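PDB 1T3B: Thiol:disulfide interchange protein dsbC from Haemophilus influenzae, which probably forms and reshuffles disulfide bonds in periplasmic proteins, working as a homodimeric isomerase of the thioredoxin family. Local coordinates for residues I79-K84 against L103-L108. Numbering follows the deposited sequence.
Sequences IVYPAK and LLHQQL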
loop_
_atom_site.group_PDB
_atom_site.type_symbol
_atom_site.label_atom_id
_atom_site.label_comp_id
_atom_site.label_asym_id
_atom_site.label_seq_id
_atom_site.Cartn_x
_atom_site.Cartn_y
_atom_site.Cartn_z
ATOM N N ILE A 79 11.594 29.566 -10.064
ATOM C CA ILE A 79 12.288 30.830 -9.918
ATOM C C ILE A 79 13.757 30.479 -9.710
ATOM O O ILE A 79 14.189 30.230 -8.599
ATOM C CB ILE A 79 11.724 31.615 -8.733
ATOM C CG1 ILE A 79 10.216 31.812 -8.939
ATOM C CG2 ILE A 79 12.444 32.950 -8.620
ATOM C CD1 ILE A 79 9.565 32.838 -8.035
ATOM N N VAL A 80 14.513 30.463 -10.805
ATOM C CA VAL A 80 15.921 30.077 -10.796
ATOM C C VAL A 80 16.965 31.106 -10.382
ATOM O O VAL A 80 16.845 32.287 -10.669
ATOM C CB VAL A 80 16.331 29.538 -12.184
ATOM C CG1 VAL A 80 17.622 28.756 -12.090
ATOM C CG2 VAL A 80 15.225 28.694 -12.752
ATOM N N TYR A 81 18.006 30.612 -9.724
ATOM C CA TYR A 81 19.132 31.400 -9.259
ATOM C C TYR A 81 20.378 30.603 -9.667
ATOM O O TYR A 81 21.043 30.025 -8.814
ATOM C CB TYR A 81 19.096 31.531 -7.732
ATOM C CG TYR A 81 17.998 32.415 -7.200
ATOM C CD1 TYR A 81 18.212 33.769 -6.998
ATOM C CD2 TYR A 81 16.742 31.902 -6.913
ATOM C CE1 TYR A 81 17.207 34.589 -6.526
ATOM C CE2 TYR A 81 15.731 32.715 -6.442
ATOM C CZ TYR A 81 15.970 34.059 -6.250
ATOM O OH TYR A 81 14.968 34.877 -5.780
ATOM N N PRO A 82 20.716 30.580 -10.970
ATOM C CA PRO A 82 21.868 29.859 -11.530
ATOM C C PRO A 82 23.186 30.180 -10.844
ATOM O O PRO A 82 23.304 31.197 -10.169
ATOM C CB PRO A 82 21.880 30.299 -12.991
ATOM C CG PRO A 82 20.468 30.763 -13.249
ATOM C CD PRO A 82 20.142 31.483 -11.982
ATOM N N ALA A 83 24.181 29.319 -11.024
ATOM C CA ALA A 83 25.488 29.549 -10.419
ATOM C C ALA A 83 26.523 29.746 -11.518
ATOM O O ALA A 83 26.377 29.165 -12.596
ATOM C CB ALA A 83 25.876 28.370 -9.548
ATOM N N LYS A 84 27.552 30.562 -11.245
ATOM C CA LYS A 84 28.632 30.836 -12.212
ATOM C C LYS A 84 28.558 29.717 -13.235
ATOM O O LYS A 84 28.168 29.935 -14.385
ATOM C CB LYS A 84 29.979 30.823 -11.507
ATOM N N LEU A 103 16.272 31.721 5.472
ATOM C CA LEU A 103 17.703 31.550 5.701
ATOM C C LEU A 103 18.383 30.948 4.481
ATOM O O LEU A 103 19.407 31.444 4.028
ATOM C CB LEU A 103 17.931 30.650 6.918
ATOM C CG LEU A 103 19.377 30.507 7.405
ATOM C CD1 LEU A 103 19.871 31.865 7.864
ATOM C CD2 LEU A 103 19.457 29.493 8.545
ATOM N N LEU A 104 17.812 29.875 3.953
ATOM C CA LEU A 104 18.360 29.236 2.770
ATOM C C LEU A 104 18.506 30.273 1.657
ATOM O O LEU A 104 19.493 30.303 0.935
ATOM C CB LEU A 104 17.440 28.080 2.349
ATOM C CG LEU A 104 17.174 27.590 0.918
ATOM C CD1 LEU A 104 18.374 27.714 0.009
ATOM C CD2 LEU A 104 16.750 26.138 1.016
ATOM N N HIS A 105 17.519 31.147 1.547
ATOM C CA HIS A 105 17.523 32.175 0.523
ATOM C C HIS A 105 18.652 33.186 0.717
ATOM O O HIS A 105 19.284 33.620 -0.248
ATOM C CB HIS A 105 16.176 32.890 0.517
ATOM C CG HIS A 105 15.915 33.666 -0.735
ATOM N ND1 HIS A 105 16.558 34.849 -1.027
ATOM C CD2 HIS A 105 15.104 33.409 -1.787
ATOM C CE1 HIS A 105 16.153 35.287 -2.203
ATOM N NE2 HIS A 105 15.271 34.430 -2.685
ATOM N N GLN A 106 18.910 33.558 1.966
ATOM C CA GLN A 106 19.968 34.514 2.251
ATOM C C GLN A 106 21.334 33.977 1.884
ATOM O O GLN A 106 22.328 34.663 2.052
ATOM C CB GLN A 106 19.973 34.883 3.727
ATOM C CG GLN A 106 18.804 35.730 4.158
ATOM C CD GLN A 106 18.954 36.232 5.578
ATOM O OE1 GLN A 106 18.997 35.449 6.520
ATOM N NE2 GLN A 106 19.041 37.546 5.735
ATOM N N GLN A 107 21.386 32.756 1.375
ATOM C CA GLN A 107 22.661 32.154 1.030
ATOM C C GLN A 107 22.748 31.640 -0.389
ATOM O O GLN A 107 23.571 30.773 -0.686
ATOM C CB GLN A 107 22.959 31.016 1.997
ATOM C CG GLN A 107 22.940 31.468 3.443
ATOM C CD GLN A 107 22.998 30.330 4.420
ATOM O OE1 GLN A 107 23.882 29.490 4.340
ATOM N NE2 GLN A 107 22.063 30.300 5.358
ATOM N N LEU A 108 21.909 32.170 -1.270
ATOM C CA LEU A 108 21.951 31.737 -2.653
ATOM C C LEU A 108 23.365 31.956 -3.181
ATOM O O LEU A 108 23.890 31.135 -3.935
ATOM C CB LEU A 108 20.951 32.525 -3.512
ATOM C CG LEU A 108 19.489 32.088 -3.615
ATOM C CD1 LEU A 108 19.408 30.582 -3.622
ATOM C CD2 LEU A 108 18.704 32.636 -2.479
#
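Tyr81 reaches from strand 79-81 to two residues of 103-108, meeting Leu108 with one ring face and His105 with its hydroxyl. The tightly packed part is the Leu108 contact. Leu108 CG stands 3.9 Å from Tyr81 CG. Its direction from the Tyr81 ring centroid lies only 22° off the ring normal, and at 4.2 Å from that centroid it has the geometry of a CH-pi contact. It is shifted toward the rim of the ring, above CG and CD1, so the branch point of the leucine rests on the half of the ring nearer the backbone. Tyr81 has its CG anti to its own carbonyl carbon, a rotation that directs the ring from the edge strand toward the helices.

At the far end of the ring the contact narrows to one polar pair and is less buried. His105 NE2 donates to Tyr81 OH across 3.1 Å with an N-H...O angle of 147°, a moderately bent bond whose acceptor is tilted slightly from the imidazole plane. The two ring planes stand at 84°, with centroids 5.3 Å apart, and their relation is oblique. The stronger polar partner of that hydroxyl is Asn150 OD1, a carboxamide oxygen that can only accept, so Tyr81 OH donates there while accepting from His105. Leu108 is buried, whereas Tyr81 and His105 keep partial exposure.

The arrangement ties an edge strand of the thioredoxin-like domain to the turn between helices 99-105 and 108-113, the first of which follows redox-active Cys98 and carries Cys101. Strand 116-122 pairs with 79-81 through backbone bonds and brings Val118 and Tyr120 against Leu108, while helix 145-153 touches Tyr81 through Leu149 and His105 through Asn150 and Glu153.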